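Local coordinates for signal peptidase I (Enterococcus faecalis, PDB 4ME8), which probably cleaves hydrophobic N-terminal signal peptides from secreted proteins, as a serine-type endopeptidase of the S26 family, at residues Asp31-Pro36 and Ser133-Leu138; Ser71-Leu75 and Gly114-Pro118; Pro106-Val112 and Phe126-Gln131. Numbering follows the deposited sequence.

Overall arrangement
Interactions 1 and 3 belong to the same five-stranded antiparallel sheet and add its two outermost strands, 136-137 and 129-130; their centres lie about 12 Å apart. They meet in the core, where Phe35 CE2 is 3.7 Å from Val129 CG2 and Ile33 CD1 is 3.8 Å from Tyr110 CD2. Phe35 and Val112 each bring a side chain to about 4 Å from that of Lys46, a predicted active-site residue on the central strand. Interaction 2 is centred about 17 Å from interaction 1 and about 19 Å from interaction 3; its 114-118 segment begins just after strand 109-113, and its Asp115 side chain is about 8 Å from that of Lys46. Ser8, the other predicted active-site residue, is not in the model.

Interaction 1 (Asp31-Pro36 and Ser133-Leu138); sequences DIIAFP and SVEGVL
The apolar centre is Ile33 (chi1 p, chi2 t), buried on the same sheet face as Val137: Ile33 CB lies 3.9 Å from Val134 CG1, and Ile33 CG2 is 4.2 Å from Val137 CG2. Ile33 also reaches Tyr110 and Val112. Phe35, chi1 p, swings its ring away from 133-138 toward Val112 and Lys46, leaving Phe35 CB 4.3 Å from Val134 CG2. On the other face Leu138 (chi1 m, chi2 p) covers Ala34 and Ile32, with Ala34 CB 3.8 Å from Leu138 CD1 and Ile32 CG2 3.8 Å from Leu138 CD2.

The backbones run antiparallel. Ile33 and Val137 form a non-hydrogen-bonded pair (CA-CA 4.5 Å), Ala34 and Gly136 a hydrogen-bonded one (CA-CA 5.5 Å). Leu138 N donates to Ile32 O at 2.8 Å, Ala34 N to Gly136 O at 3.0 Å, and Glu135 N to Ala34 O at 2.8 Å. Beyond the Leu138 N bond, a water takes a hydrogen bond from Ile32 N (3.0 Å) and gives one to Leu138 O (2.6 Å). Asp31 OD2 accepts from Gln28 N, while at the far end Pro36 CD sits 3.0 Å from Ser133 O.

Strand 32-36 also pairs with strand 43-50, so 136-137 is an outermost strand, with Glu135 (phi/psi -93/-13) and Gly136 (-179/158) together facing Ala34 in a classic beta bulge.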
# COMPACT_ATOMS: atom_id res chain seq x y z
N ASP A 31 -7.73 -0.97 5.88
CA ASP A 31 -8.72 0.07 5.68
C ASP A 31 -8.46 0.79 4.35
O ASP A 31 -7.30 0.93 3.91
CB ASP A 31 -8.69 1.11 6.82
CG ASP A 31 -9.33 0.60 8.11
OD1 ASP A 31 -9.92 -0.51 8.12
OD2 ASP A 31 -9.27 1.34 9.13
N ILE A 32 -9.55 1.21 3.72
CA ILE A 32 -9.47 2.04 2.53
C ILE A 32 -9.54 3.49 2.98
O ILE A 32 -10.40 3.85 3.79
CB ILE A 32 -10.59 1.69 1.52
CG1 ILE A 32 -10.23 0.38 0.84
CG2 ILE A 32 -10.74 2.78 0.46
CD1 ILE A 32 -11.40 -0.30 0.18
N ILE A 33 -8.62 4.31 2.48
CA ILE A 33 -8.52 5.69 2.91
C ILE A 33 -8.46 6.66 1.75
O ILE A 33 -7.83 6.39 0.72
CB ILE A 33 -7.30 5.91 3.84
CG1 ILE A 33 -6.01 5.38 3.21
CG2 ILE A 33 -7.53 5.21 5.18
CD1 ILE A 33 -4.78 5.77 4.00
N ALA A 34 -9.12 7.81 1.91
CA ALA A 34 -9.12 8.85 0.90
C ALA A 34 -8.19 9.99 1.32
O ALA A 34 -8.17 10.38 2.49
CB ALA A 34 -10.53 9.36 0.68
N PHE A 35 -7.45 10.52 0.35
CA PHE A 35 -6.41 11.53 0.58
C PHE A 35 -5.99 12.19 -0.74
O PHE A 35 -6.14 11.59 -1.81
CB PHE A 35 -5.18 10.88 1.20
CG PHE A 35 -4.64 9.72 0.40
CD1 PHE A 35 -5.10 8.44 0.62
CD2 PHE A 35 -3.67 9.93 -0.58
CE1 PHE A 35 -4.62 7.38 -0.12
CE2 PHE A 35 -3.19 8.87 -1.32
CZ PHE A 35 -3.66 7.60 -1.09
N PRO A 36 -5.45 13.42 -0.69
CA PRO A 36 -4.94 14.02 -1.91
C PRO A 36 -3.67 13.29 -2.36
O PRO A 36 -2.78 13.04 -1.54
CB PRO A 36 -4.62 15.47 -1.51
CG PRO A 36 -5.21 15.67 -0.16
CD PRO A 36 -5.25 14.32 0.47
N SER A 133 -2.93 14.33 5.89
CA SER A 133 -3.68 14.63 4.66
C SER A 133 -4.85 13.65 4.38
O SER A 133 -5.62 13.85 3.44
CB SER A 133 -2.72 14.71 3.46
OG SER A 133 -2.14 13.45 3.16
N VAL A 134 -4.98 12.60 5.19
CA VAL A 134 -6.06 11.63 5.01
C VAL A 134 -7.39 12.23 5.47
O VAL A 134 -7.52 12.62 6.63
CB VAL A 134 -5.76 10.32 5.77
CG1 VAL A 134 -6.93 9.35 5.69
CG2 VAL A 134 -4.49 9.68 5.22
N GLU A 135 -8.36 12.31 4.56
CA GLU A 135 -9.67 12.93 4.87
C GLU A 135 -10.73 11.94 5.36
O GLU A 135 -11.76 12.35 5.88
CB GLU A 135 -10.22 13.78 3.70
CG GLU A 135 -9.53 13.62 2.35
CD GLU A 135 -9.93 14.71 1.35
OE1 GLU A 135 -11.06 15.25 1.45
OE2 GLU A 135 -9.09 15.01 0.46
N GLY A 136 -10.49 10.64 5.20
CA GLY A 136 -11.39 9.66 5.79
C GLY A 136 -11.02 8.21 5.57
O GLY A 136 -10.28 7.88 4.66
N VAL A 137 -11.55 7.36 6.44
CA VAL A 137 -11.63 5.92 6.21
C VAL A 137 -12.95 5.67 5.47
O VAL A 137 -13.99 6.22 5.84
CB VAL A 137 -11.63 5.13 7.53
CG1 VAL A 137 -11.86 3.64 7.28
CG2 VAL A 137 -10.32 5.38 8.29
N LEU A 138 -12.90 4.83 4.43
CA LEU A 138 -14.05 4.59 3.57
C LEU A 138 -14.74 3.24 3.84
O LEU A 138 -14.13 2.18 3.67
CB LEU A 138 -13.62 4.65 2.10
CG LEU A 138 -13.64 6.02 1.39
CD1 LEU A 138 -13.24 7.19 2.29
CD2 LEU A 138 -12.75 5.94 0.16
O HOH W 1 -12.34 0.73 4.81

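Interaction 2 (Ser71-Leu75 and Gly114-Pro118). With EDO (1,2-ethanediol), chain B.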
# COMPACT_ATOMS: atom_id res chain seq x y z
N SER A 71 -2.30 -12.53 4.58
CA SER A 71 -3.15 -12.79 3.42
C SER A 71 -3.89 -11.54 2.94
O SER A 71 -4.00 -10.54 3.67
CB SER A 71 -4.12 -13.95 3.68
OG SER A 71 -4.56 -13.97 5.03
N GLU A 72 -4.37 -11.59 1.70
CA GLU A 72 -5.15 -10.52 1.09
C GLU A 72 -6.28 -11.15 0.27
O GLU A 72 -6.19 -11.27 -0.94
CB GLU A 72 -4.25 -9.65 0.20
CG GLU A 72 -3.20 -8.85 0.97
CD GLU A 72 -2.20 -8.14 0.07
OE1 GLU A 72 -1.23 -8.79 -0.38
OE2 GLU A 72 -2.37 -6.91 -0.18
N ASP A 73 -7.34 -11.55 0.96
CA ASP A 73 -8.47 -12.24 0.32
C ASP A 73 -9.19 -11.37 -0.70
O ASP A 73 -9.88 -11.90 -1.59
CB ASP A 73 -9.44 -12.77 1.38
CG ASP A 73 -8.99 -14.11 1.99
OD1 ASP A 73 -8.01 -14.71 1.50
OD2 ASP A 73 -9.64 -14.58 2.96
N TYR A 74 -9.04 -10.06 -0.58
CA TYR A 74 -9.56 -9.11 -1.57
C TYR A 74 -8.80 -9.09 -2.91
O TYR A 74 -9.30 -8.53 -3.89
CB TYR A 74 -9.58 -7.69 -0.98
CG TYR A 74 -8.23 -7.17 -0.53
CD1 TYR A 74 -7.35 -6.55 -1.43
CD2 TYR A 74 -7.82 -7.30 0.79
CE1 TYR A 74 -6.11 -6.09 -1.02
CE2 TYR A 74 -6.59 -6.83 1.21
CZ TYR A 74 -5.74 -6.24 0.31
OH TYR A 74 -4.52 -5.78 0.75
N LEU A 75 -7.60 -9.66 -2.94
CA LEU A 75 -6.82 -9.77 -4.18
C LEU A 75 -7.01 -11.12 -4.92
O LEU A 75 -6.61 -11.27 -6.08
CB LEU A 75 -5.33 -9.56 -3.90
CG LEU A 75 -4.83 -8.20 -3.39
CD1 LEU A 75 -3.31 -8.16 -3.43
CD2 LEU A 75 -5.42 -7.03 -4.17
N GLY A 114 -3.11 0.21 -4.22
CA GLY A 114 -4.43 0.02 -4.81
C GLY A 114 -4.68 -1.43 -5.20
O GLY A 114 -3.76 -2.11 -5.65
N ASP A 115 -5.92 -1.88 -5.06
CA ASP A 115 -6.27 -3.28 -5.33
C ASP A 115 -6.05 -3.68 -6.79
O ASP A 115 -5.64 -4.81 -7.06
CB ASP A 115 -7.71 -3.59 -4.92
CG ASP A 115 -7.94 -3.51 -3.40
OD1 ASP A 115 -6.98 -3.30 -2.60
OD2 ASP A 115 -9.11 -3.66 -3.00
N ASN A 116 -6.34 -2.77 -7.73
CA ASN A 116 -6.02 -3.00 -9.15
C ASN A 116 -4.53 -2.73 -9.37
O ASN A 116 -4.13 -1.77 -10.04
CB ASN A 116 -6.92 -2.17 -10.08
CG ASN A 116 -7.02 -2.75 -11.48
OD1 ASN A 116 -6.72 -3.92 -11.71
ND2 ASN A 116 -7.45 -1.94 -12.43
N ARG A 117 -3.71 -3.60 -8.79
CA ARG A 117 -2.26 -3.39 -8.61
C ARG A 117 -1.46 -2.95 -9.84
O ARG A 117 -0.64 -2.03 -9.74
CB ARG A 117 -1.61 -4.63 -7.97
CG ARG A 117 -2.05 -4.93 -6.54
CD ARG A 117 -1.37 -4.00 -5.53
NE ARG A 117 -2.04 -4.00 -4.23
CZ ARG A 117 -1.75 -4.81 -3.21
NH1 ARG A 117 -0.79 -5.71 -3.31
NH2 ARG A 117 -2.46 -4.72 -2.08
N PRO A 118 -1.68 -3.60 -11.00
CA PRO A 118 -0.92 -3.16 -12.18
C PRO A 118 -1.38 -1.84 -12.81
O PRO A 118 -0.73 -1.36 -13.74
CB PRO A 118 -1.08 -4.32 -13.17
CG PRO A 118 -2.24 -5.12 -12.69
CD PRO A 118 -2.35 -4.90 -11.21
C1 EDO B . -9.77 1.63 -3.45
O1 EDO B . -10.46 1.58 -4.71
C2 EDO B . -8.91 0.38 -3.27
O2 EDO B . -7.71 0.50 -4.05
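Residues 114-118 read GDNRP, the Gly-Asp-Asn start of a conserved sequence box of type I signal peptidases, and here that loop meets the turn at 71-75 that follows strand 68-70. The main link is a salt bridge: Arg117 NH2 donates to Glu72 OE2 at 2.9 Å, near the plane of the guanidinium. Tyr74 OH comes to the same carboxylate, making a weak 2.6 Å hydrogen bond to Glu72 OE2, and lies 3.7 Å from Arg117 NH2. Leu75 covers one face of the guanidinium, its CD1 3.5 Å from Arg117 NH1. Arg117 NE is held at its own loop by a weak 2.9 Å bond to Gly114 O. Beside this cluster Asp115 OD1 approaches Tyr74 CE1 to 3.3 Å. Asp115 N binds O2 of an ethanediol at 3.1 Å, probably a crystallisation additive.

Tyr58 OH is a second partner, bonding both Glu72 OE1 and Arg117 NH1; Asp115 OD2 instead forms a salt bridge with Arg47, whose cation also engages the Tyr74 ring. The chemistry is thus a shared network of charges and hydroxyls, tying the conserved loop to the 71-75 turn and to the residue following the predicted catalytic Lys46.

Interaction 3 (Pro106-Val112 and Phe126-Gln131); sequences PEGMYFV and FGFVKQ
A type II turn from Pro106 to Met109, with Gly108 at positive phi (75°), leads into strand 109-113. At the far end of the pairing, Gly127 (phi 81°) is the first residue past helix 123-126. The strands run antiparallel: Met109 faces Lys130 in a non-hydrogen-bonded pair (CA-CA 4.7 Å), and Tyr110 pairs with Val129 through Tyr110 N to Val129 O and Val129 N to Tyr110 O, both 2.9 Å. Gln131 N donates to Gly108 O at 3.2 Å.

Phe128 (chi1 m, chi2 -70°) lays its ring face under Pro106 CD, a CH-pi contact 3.6 Å from the centroid; Phe128 CE1 is 3.9 Å from Phe111 CD1. Met109, a selenomethionine (m, t, p), curls back, its CE 3.5 Å from Phe128 CB. Tyr110 (chi1 m, chi2 -40°) takes CG of Gln131 (chi1 m, chi2 t) over its face, 3.6 Å from the centroid. Val112 CG2 touches Val129 CG2 at 3.9 Å.

At this sheet edge, backbone bonds set the register and side chains add apolar and CH-pi packing.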
# COMPACT_ATOMS: atom_id res chain seq x y z
N PRO A 106 8.01 6.06 7.73
CA PRO A 106 8.34 7.12 8.69
C PRO A 106 7.21 7.46 9.65
O PRO A 106 6.04 7.16 9.39
CB PRO A 106 8.67 8.34 7.80
CG PRO A 106 8.84 7.80 6.42
CD PRO A 106 7.98 6.57 6.35
N GLU A 107 7.57 8.08 10.77
CA GLU A 107 6.59 8.54 11.74
C GLU A 107 5.64 9.54 11.06
O GLU A 107 6.08 10.42 10.31
CB GLU A 107 7.30 9.17 12.95
CG GLU A 107 8.18 8.21 13.72
N GLY A 108 4.34 9.37 11.30
CA GLY A 108 3.31 10.24 10.74
C GLY A 108 3.03 10.02 9.26
O GLY A 108 2.59 10.94 8.57
N MSE A 109 3.29 8.81 8.78
CA MSE A 109 3.08 8.49 7.37
C MSE A 109 2.58 7.10 7.16
O MSE A 109 2.73 6.24 8.02
CB MSE A 109 4.41 8.68 6.65
CG MSE A 109 4.74 10.17 6.68
SE MSE A 109 5.84 10.63 5.14
CE MSE A 109 4.46 10.95 3.79
N TYR A 110 1.98 6.88 5.99
CA TYR A 110 1.42 5.60 5.57
C TYR A 110 2.01 5.14 4.24
O TYR A 110 2.39 5.95 3.40
CB TYR A 110 -0.10 5.73 5.37
CG TYR A 110 -0.96 5.97 6.61
CD1 TYR A 110 -0.70 5.34 7.82
CD2 TYR A 110 -2.08 6.79 6.54
CE1 TYR A 110 -1.51 5.54 8.92
CE2 TYR A 110 -2.90 6.99 7.64
CZ TYR A 110 -2.61 6.37 8.83
OH TYR A 110 -3.41 6.56 9.93
N PHE A 111 2.05 3.82 4.06
CA PHE A 111 2.33 3.18 2.79
C PHE A 111 1.01 2.59 2.32
O PHE A 111 0.37 1.84 3.05
CB PHE A 111 3.36 2.06 2.96
CG PHE A 111 3.81 1.46 1.66
CD1 PHE A 111 4.83 2.05 0.93
CD2 PHE A 111 3.21 0.31 1.16
CE1 PHE A 111 5.25 1.50 -0.28
CE2 PHE A 111 3.60 -0.23 -0.05
CZ PHE A 111 4.63 0.36 -0.77
N VAL A 112 0.59 2.97 1.11
CA VAL A 112 -0.71 2.53 0.59
C VAL A 112 -0.56 1.84 -0.77
O VAL A 112 0.40 2.09 -1.48
CB VAL A 112 -1.71 3.69 0.49
CG1 VAL A 112 -1.87 4.39 1.84
CG2 VAL A 112 -1.31 4.69 -0.60
N PHE A 126 4.39 6.92 -6.04
CA PHE A 126 4.39 8.29 -5.48
C PHE A 126 4.90 8.41 -4.03
O PHE A 126 4.88 9.50 -3.45
CB PHE A 126 3.03 9.01 -5.67
CG PHE A 126 1.84 8.39 -4.97
CD1 PHE A 126 1.92 7.87 -3.69
CD2 PHE A 126 0.60 8.41 -5.59
CE1 PHE A 126 0.81 7.33 -3.06
CE2 PHE A 126 -0.53 7.88 -4.97
CZ PHE A 126 -0.42 7.35 -3.70
N GLY A 127 5.38 7.31 -3.45
CA GLY A 127 6.02 7.36 -2.13
C GLY A 127 5.01 7.40 -1.01
O GLY A 127 3.83 7.12 -1.21
N PHE A 128 5.46 7.75 0.19
CA PHE A 128 4.62 7.69 1.39
C PHE A 128 3.55 8.79 1.40
O PHE A 128 3.74 9.86 0.82
CB PHE A 128 5.47 7.78 2.66
CG PHE A 128 6.48 6.67 2.81
CD1 PHE A 128 6.07 5.36 3.06
CD2 PHE A 128 7.85 6.93 2.70
CE1 PHE A 128 7.00 4.33 3.20
CE2 PHE A 128 8.78 5.90 2.83
CZ PHE A 128 8.35 4.61 3.08
N VAL A 129 2.44 8.51 2.09
CA VAL A 129 1.34 9.45 2.23
C VAL A 129 1.33 10.06 3.63
O VAL A 129 1.42 9.33 4.62
CB VAL A 129 -0.02 8.75 1.97
CG1 VAL A 129 -1.19 9.70 2.21
CG2 VAL A 129 -0.05 8.16 0.56
N LYS A 130 1.21 11.38 3.73
CA LYS A 130 1.13 12.02 5.05
C LYS A 130 -0.20 11.67 5.71
O LYS A 130 -1.26 11.88 5.12
CB LYS A 130 1.32 13.55 4.97
CG LYS A 130 2.76 13.95 4.71
CD LYS A 130 3.10 15.40 5.04
CE LYS A 130 4.58 15.52 5.39
NZ LYS A 130 5.14 16.89 5.28
N GLN A 131 -0.13 11.10 6.92
CA GLN A 131 -1.32 10.82 7.74
C GLN A 131 -2.26 12.02 7.83
O GLN A 131 -3.46 11.88 7.61
CB GLN A 131 -0.92 10.42 9.17
CG GLN A 131 -0.26 9.06 9.30
CD GLN A 131 -0.14 8.58 10.74
OE1 GLN A 131 -0.64 9.20 11.67
NE2 GLN A 131 0.52 7.45 10.93